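Local structure of L-lysine 6-monooxygenase (Pseudomonas syringae pv. tomato, 5CQF) at residues G66-H71 against S212-S217; S219-V224 against R290-S295; I230-V235 against T306-Y311. The protein probably hydroxylates the side-chain amino group of L-lysine, using FAD and NADPH, in siderophore biosynthesis. All blocks are in the same frame, centred on the assembly; numbering follows the deposited sequence.

Contact 1. Residues G66-H71 against S212-S217; sequences GTDINH and SGQSAS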
# COMPACT_ATOMS: atom_id res chain seq x y z
N GLY A 66 8.03 -4.81 21.90
CA GLY A 66 9.10 -4.04 21.27
C GLY A 66 9.69 -4.57 19.96
O GLY A 66 10.60 -3.94 19.40
N THR A 67 9.20 -5.71 19.47
CA THR A 67 9.79 -6.37 18.32
C THR A 67 9.06 -6.07 17.01
O THR A 67 7.84 -6.18 16.93
CB THR A 67 9.88 -7.89 18.54
OG1 THR A 67 10.52 -8.12 19.80
CG2 THR A 67 10.71 -8.54 17.40
N ASP A 68 9.82 -5.68 15.98
CA ASP A 68 9.29 -5.37 14.66
C ASP A 68 8.97 -6.68 13.94
O ASP A 68 9.87 -7.40 13.51
CB ASP A 68 10.29 -4.52 13.85
CG ASP A 68 9.82 -4.20 12.45
OD1 ASP A 68 8.62 -4.44 12.16
OD2 ASP A 68 10.64 -3.70 11.62
N ILE A 69 7.68 -6.98 13.84
CA ILE A 69 7.20 -8.22 13.17
C ILE A 69 6.65 -7.88 11.80
O ILE A 69 5.90 -8.65 11.21
CB ILE A 69 6.11 -9.03 14.00
CG1 ILE A 69 4.98 -8.16 14.58
CG2 ILE A 69 6.75 -9.75 15.17
CD1 ILE A 69 4.06 -7.54 13.57
N ASN A 70 7.05 -6.73 11.28
CA ASN A 70 6.66 -6.35 9.93
C ASN A 70 7.74 -6.93 9.00
O ASN A 70 8.65 -6.23 8.52
CB ASN A 70 6.50 -4.83 9.85
CG ASN A 70 5.98 -4.37 8.52
OD1 ASN A 70 6.00 -5.09 7.55
ND2 ASN A 70 5.54 -3.13 8.46
N HIS A 71 7.65 -8.25 8.85
CA HIS A 71 8.52 -9.02 7.99
C HIS A 71 7.75 -10.16 7.33
O HIS A 71 6.61 -10.50 7.70
CB HIS A 71 9.74 -9.55 8.74
CG HIS A 71 9.43 -10.44 9.90
ND1 HIS A 71 8.83 -11.67 9.75
CD2 HIS A 71 9.69 -10.30 11.22
CE1 HIS A 71 8.71 -12.25 10.93
NE2 HIS A 71 9.23 -11.45 11.84
N SER A 212 13.33 6.37 22.22
CA SER A 212 13.03 6.61 20.81
C SER A 212 12.77 5.36 19.96
O SER A 212 12.42 5.48 18.80
CB SER A 212 14.16 7.44 20.19
OG SER A 212 14.29 8.70 20.84
N GLY A 213 12.94 4.17 20.53
CA GLY A 213 12.70 2.92 19.81
C GLY A 213 11.26 2.42 19.84
O GLY A 213 10.34 3.10 20.33
N GLN A 214 11.07 1.20 19.36
CA GLN A 214 9.74 0.63 19.22
C GLN A 214 9.06 0.41 20.57
O GLN A 214 7.85 0.55 20.66
CB GLN A 214 9.75 -0.68 18.41
CG GLN A 214 8.34 -1.17 18.12
CD GLN A 214 8.21 -2.08 16.93
OE1 GLN A 214 8.92 -1.95 15.92
NE2 GLN A 214 7.26 -3.00 17.02
N SER A 215 9.80 0.08 21.60
CA SER A 215 9.17 -0.15 22.90
C SER A 215 8.57 1.16 23.40
O SER A 215 7.49 1.15 23.97
CB SER A 215 10.17 -0.72 23.91
OG SER A 215 10.71 -1.93 23.43
N ALA A 216 9.28 2.27 23.18
CA ALA A 216 8.78 3.58 23.51
C ALA A 216 7.54 3.91 22.70
O ALA A 216 6.57 4.46 23.21
CB ALA A 216 9.85 4.65 23.31
N SER A 217 7.57 3.62 21.42
CA SER A 217 6.45 3.94 20.55
C SER A 217 5.19 3.18 21.01
O SER A 217 4.12 3.77 21.22
CB SER A 217 6.82 3.57 19.12
OG SER A 217 5.83 4.03 18.24
O HOH W 1 6.01 -4.79 14.69
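Gln214 reaches from the first turn of helix 214-226 to the backbone of Gly66, Thr67 and Asp68, which here runs without regular secondary structure. Its CB lies 3.5 Å from Gly66 O. CG is anti to the backbone N (chi1 -173°) and the chain beyond it is extended, which carries the amide past Gly66 to the next two residues. There the two amide atoms part: OE1 comes to 3.6 Å from Asp68 CB, while NE2 stands 3.2 Å from Thr67 O. NE2 donates to a water at 3.2 Å, and the same water accepts from Ile69 N at 2.9 Å, tying loop to helix through one bridging oxygen. Beside this arm, Ser215 OG rests 3.4 Å from Gly66 CA. Gly66 has a positive phi (71°), which by itself favours glycine.

In the second shell, Glu218 accepts from Gln214 NE2 and from Gly66 N, and Asp286 N donates to Gln214 OE1, fixing which way round the amide sits. The loop is shaped by an Asx turn, in which Asn70 N donates to Asp68 OD1 (2.9 Å) from above the carboxylate plane. Gly213 occupies the N-cap of the helix, and with Gly211 and Ala216 it fits a GxGxxA sequence, consistent with the strand-turn-helix of a Rossmann-type dinucleotide-binding fold.

Contact 2. Residues S219-V224 against R290-S295; sequences SVLELV and RQKLFS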
# COMPACT_ATOMS: atom_id res chain seq x y z
N SER A 219 4.47 1.88 23.84
CA SER A 219 4.00 2.33 25.14
C SER A 219 3.19 3.57 25.00
O SER A 219 2.13 3.71 25.58
CB SER A 219 5.19 2.60 26.06
OG SER A 219 5.91 1.41 26.34
N VAL A 220 3.70 4.48 24.19
CA VAL A 220 2.99 5.70 23.95
C VAL A 220 1.64 5.39 23.37
O VAL A 220 0.62 5.89 23.85
CB VAL A 220 3.78 6.66 23.05
CG1 VAL A 220 2.94 7.86 22.64
CG2 VAL A 220 5.02 7.14 23.77
N LEU A 221 1.63 4.58 22.34
CA LEU A 221 0.38 4.24 21.67
C LEU A 221 -0.62 3.62 22.62
O LEU A 221 -1.81 3.96 22.59
CB LEU A 221 0.62 3.29 20.50
CG LEU A 221 -0.57 2.86 19.64
CD1 LEU A 221 -1.24 4.05 18.97
CD2 LEU A 221 -0.08 1.91 18.56
N GLU A 222 -0.14 2.74 23.48
CA GLU A 222 -1.04 2.02 24.35
C GLU A 222 -1.62 2.99 25.38
O GLU A 222 -2.82 2.94 25.71
CB GLU A 222 -0.33 0.84 25.00
CG GLU A 222 -1.14 0.13 26.10
CD GLU A 222 -2.32 -0.70 25.59
OE1 GLU A 222 -2.29 -1.17 24.43
OE2 GLU A 222 -3.27 -0.91 26.39
N LEU A 223 -0.79 3.91 25.86
CA LEU A 223 -1.28 4.88 26.83
C LEU A 223 -2.34 5.80 26.23
O LEU A 223 -3.42 5.93 26.80
CB LEU A 223 -0.16 5.70 27.41
CG LEU A 223 0.86 4.95 28.25
CD1 LEU A 223 1.97 5.92 28.61
CD2 LEU A 223 0.23 4.34 29.51
N VAL A 224 -2.05 6.45 25.10
CA VAL A 224 -3.05 7.33 24.50
C VAL A 224 -4.24 6.53 23.98
O VAL A 224 -5.29 7.09 23.76
CB VAL A 224 -2.51 8.23 23.37
CG1 VAL A 224 -1.42 9.16 23.87
CG2 VAL A 224 -2.01 7.40 22.19
N ARG A 290 4.54 3.24 13.72
CA ARG A 290 4.63 4.68 13.52
C ARG A 290 3.33 5.22 12.97
O ARG A 290 2.82 6.23 13.44
CB ARG A 290 5.75 5.05 12.53
CG ARG A 290 7.13 5.21 13.15
CD ARG A 290 7.18 6.30 14.24
NE ARG A 290 6.73 7.64 13.79
CZ ARG A 290 5.73 8.36 14.34
NH1 ARG A 290 5.01 7.90 15.36
NH2 ARG A 290 5.46 9.56 13.84
N GLN A 291 2.81 4.54 11.96
CA GLN A 291 1.56 4.95 11.34
C GLN A 291 0.42 4.93 12.34
O GLN A 291 -0.39 5.84 12.37
CB GLN A 291 1.28 4.07 10.11
CG GLN A 291 -0.11 4.18 9.47
CD GLN A 291 -0.48 5.60 9.03
OE1 GLN A 291 0.40 6.43 8.76
NE2 GLN A 291 -1.80 5.88 8.95
N LYS A 292 0.34 3.92 13.19
CA LYS A 292 -0.79 3.83 14.14
C LYS A 292 -0.74 5.01 15.10
O LYS A 292 -1.78 5.66 15.40
CB LYS A 292 -0.78 2.50 14.91
CG LYS A 292 -1.64 1.42 14.26
CD LYS A 292 -1.06 0.02 14.43
CE LYS A 292 -1.32 -0.57 15.80
NZ LYS A 292 -0.27 -1.56 16.20
N LEU A 293 0.46 5.30 15.59
CA LEU A 293 0.64 6.37 16.56
C LEU A 293 0.38 7.70 15.92
O LEU A 293 -0.41 8.47 16.43
CB LEU A 293 2.02 6.32 17.21
CG LEU A 293 2.32 7.47 18.17
CD1 LEU A 293 1.32 7.53 19.32
CD2 LEU A 293 3.71 7.28 18.71
N PHE A 294 0.96 7.96 14.76
CA PHE A 294 0.73 9.25 14.08
C PHE A 294 -0.75 9.47 13.68
O PHE A 294 -1.32 10.56 13.87
CB PHE A 294 1.67 9.34 12.86
CG PHE A 294 1.59 10.63 12.13
CD1 PHE A 294 2.37 11.74 12.52
CD2 PHE A 294 0.73 10.77 11.05
CE1 PHE A 294 2.28 12.95 11.83
CE2 PHE A 294 0.62 11.99 10.37
CZ PHE A 294 1.40 13.07 10.76
N SER A 295 -1.40 8.44 13.16
CA SER A 295 -2.83 8.55 12.79
C SER A 295 -3.75 8.86 13.98
O SER A 295 -4.64 9.69 13.87
CB SER A 295 -3.29 7.26 12.11
OG SER A 295 -4.67 7.30 11.81
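Leu221 and Leu293 mark the nearest backbone approach of two helical segments, 219-224 and 290-295, with their CA atoms 5.5 Å apart. The segment axes come within 9.7 Å and run in broadly the same direction, at a crossing angle of 38°.

Leu293 fills the buried part of the interface together with Val220 and Val224. Its CG is anti to the backbone N (chi1 176°), and from there CD1 meets Val220 CG1 at 3.7 Å, the two side chains crossing at about a right angle. Val224 CG2 touches the same methyl more loosely, at 4.4 Å. Leu221 works in the reverse direction: its CD1 lies over the opposing backbone, 3.8 Å from Leu293 CA, and its CD2 packs 3.8 Å from Lys292 CB.

Helix 214-226 is the one that follows strand 206-210 in the Rossmann-like sheet, and Val220 also touches Val209 of that strand; helix 287-302 lies beside it on the same side of the sheet. On the solvent side, the bent chain of Lys292 brings CE to 3.9 Å from Leu221 CD2, while NZ forms a salt bridge with Glu289 of its own helix. On helix 287-302, Gln291 and Phe294 pack on Leu105 of the second subunit, whose Arg107 is hydrogen-bonded to Ser295.

Contact 3. Residues I230-V235 against T306-Y311; sequences IEVHSV and TRLHTY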
# COMPACT_ATOMS: atom_id res chain seq x y z
N ILE A 230 -5.48 11.03 28.99
CA ILE A 230 -4.05 10.84 29.24
C ILE A 230 -3.21 11.76 28.36
O ILE A 230 -3.47 11.91 27.15
CB ILE A 230 -3.63 9.39 29.00
CG1 ILE A 230 -3.96 8.55 30.21
CG2 ILE A 230 -2.13 9.26 28.76
CD1 ILE A 230 -3.53 7.11 30.07
N GLU A 231 -2.20 12.37 28.96
CA GLU A 231 -1.23 13.20 28.25
C GLU A 231 0.15 12.58 28.37
O GLU A 231 0.53 12.10 29.42
CB GLU A 231 -1.24 14.62 28.83
CG GLU A 231 -2.43 15.39 28.31
CD GLU A 231 -2.75 16.64 29.09
OE1 GLU A 231 -2.53 16.67 30.34
OE2 GLU A 231 -3.26 17.59 28.43
N VAL A 232 0.87 12.54 27.27
CA VAL A 232 2.12 11.84 27.25
C VAL A 232 3.21 12.81 26.84
O VAL A 232 3.07 13.48 25.85
CB VAL A 232 2.08 10.68 26.26
CG1 VAL A 232 3.45 10.04 26.16
CG2 VAL A 232 1.06 9.65 26.70
N HIS A 233 4.29 12.85 27.62
CA HIS A 233 5.48 13.62 27.27
C HIS A 233 6.59 12.66 26.87
O HIS A 233 7.03 11.85 27.68
CB HIS A 233 5.91 14.46 28.46
CG HIS A 233 4.82 15.35 28.96
ND1 HIS A 233 4.67 16.65 28.54
CD2 HIS A 233 3.79 15.10 29.80
CE1 HIS A 233 3.60 17.17 29.11
NE2 HIS A 233 3.05 16.25 29.88
N SER A 234 7.01 12.78 25.62
CA SER A 234 7.85 11.84 24.96
C SER A 234 9.18 12.52 24.74
O SER A 234 9.28 13.46 23.95
CB SER A 234 7.20 11.44 23.62
OG SER A 234 8.02 10.57 22.85
N VAL A 235 10.19 12.03 25.46
CA VAL A 235 11.53 12.64 25.50
C VAL A 235 12.52 11.80 24.72
O VAL A 235 12.60 10.58 24.93
CB VAL A 235 12.03 12.77 26.94
CG1 VAL A 235 13.45 13.28 26.96
CG2 VAL A 235 11.13 13.72 27.74
N THR A 306 -4.63 17.93 21.84
CA THR A 306 -3.24 17.67 21.46
C THR A 306 -2.56 17.06 22.69
O THR A 306 -2.28 17.75 23.65
CB THR A 306 -2.53 18.95 20.98
OG1 THR A 306 -2.76 20.02 21.92
CG2 THR A 306 -3.06 19.38 19.57
N ARG A 307 -2.35 15.74 22.67
CA ARG A 307 -2.07 14.97 23.89
C ARG A 307 -0.71 14.26 23.93
O ARG A 307 -0.40 13.59 24.92
CB ARG A 307 -3.13 13.89 24.07
CG ARG A 307 -4.49 14.43 24.38
CD ARG A 307 -5.42 13.34 24.86
NE ARG A 307 -5.70 12.23 23.92
CZ ARG A 307 -5.44 10.94 24.15
NH1 ARG A 307 -5.81 10.03 23.26
NH2 ARG A 307 -4.81 10.54 25.26
N LEU A 308 0.06 14.39 22.85
CA LEU A 308 1.41 13.91 22.79
C LEU A 308 2.33 15.11 22.64
O LEU A 308 2.18 15.88 21.70
CB LEU A 308 1.58 12.99 21.59
CG LEU A 308 3.02 12.51 21.36
CD1 LEU A 308 3.48 11.65 22.53
CD2 LEU A 308 3.15 11.76 20.05
N HIS A 309 3.27 15.28 23.57
CA HIS A 309 4.23 16.38 23.53
C HIS A 309 5.63 15.81 23.31
O HIS A 309 6.07 14.92 24.07
CB HIS A 309 4.19 17.15 24.83
CG HIS A 309 2.81 17.60 25.20
ND1 HIS A 309 2.28 18.80 24.79
CD2 HIS A 309 1.84 16.99 25.92
CE1 HIS A 309 1.05 18.92 25.24
NE2 HIS A 309 0.76 17.84 25.94
N THR A 310 6.33 16.31 22.30
CA THR A 310 7.65 15.80 21.95
C THR A 310 8.79 16.75 22.39
O THR A 310 8.69 17.94 22.19
CB THR A 310 7.66 15.54 20.44
OG1 THR A 310 6.78 14.44 20.18
CG2 THR A 310 9.03 15.17 19.96
N TYR A 311 9.86 16.22 22.98
CA TYR A 311 11.03 17.04 23.34
C TYR A 311 12.24 16.37 22.73
O TYR A 311 12.70 15.35 23.24
CB TYR A 311 11.19 17.20 24.87
CG TYR A 311 9.90 17.59 25.54
CD1 TYR A 311 8.90 16.66 25.72
CD2 TYR A 311 9.65 18.90 25.93
CE1 TYR A 311 7.70 17.00 26.29
CE2 TYR A 311 8.44 19.26 26.52
CZ TYR A 311 7.47 18.28 26.69
OH TYR A 311 6.26 18.57 27.24
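His233 and His309 stand side by side on one face of a parallel strand pair and point the same way. Their rings are nearly parallel (14° between planes) but slid apart, so they barely overlap; the centroids are 4.8 Å apart, and CE1 of His233 approaches CD2 of His309 to 3.6 Å. Tyr311, on the same face, meets His233 differently, rim to rim, with the two planes turned by 33°. Its hydroxyl lies near the imidazole plane, and Tyr311 OH and His233 ND1 share a hydrogen bond of 2.8 Å in which either may donate. Strand 338-343 covers part of this aromatic cluster, with Leu341 touching both His233 and Tyr311.

Beneath the rings the backbones follow the parallel pattern, in which Val232 and Ser234 of one strand bond to alternate residues of the other: His309 N donates to Val232 O, and Ser234 N to His309 O at 2.8 Å. Strand 308-311 is the outermost strand, within this chain, of a five-stranded parallel sheet of Rossmann type, and strand 231-235 lies inside it, bonded on its other edge to strand 206-210.

On the face bearing Val232, Ser234 and Leu308, methyls of the leucine and the valine meet, Leu308 CD1 lying 4.0 Å from Val232 CG1, with Ser234 CB alongside at 3.9 Å from the same Leu308 CD1. Before the strands begin, Arg307 NH2 donates to Ile230 O at 2.7 Å, in the guanidinium plane and onto a carbonyl lone pair, while Arg307 NE forms a salt bridge with Asp300.

In the fold
Along the chain, contact 1 closes before the other two open, whereas contacts 2 and 3 alternate their segments. Helix 214-226 serves both contact 1, at its first turn, and contact 2, further on; their centres are 11 Å apart, and Ser217 OG touches Leu293 CD2. Each helix of contact 2 leads into a strand of contact 3: 214-226 into 231-235, and 287-302 into 308-311. The centres of these two contacts are also 11 Å apart, with Val220 and Val224 packing on Leu308 and Val232. Contacts 1 and 3 lie about 18 Å apart, centre to centre. Together they join a loop, two neighbouring helices and the sheet edge of one Rossmann-type unit, probably the NADP-binding one.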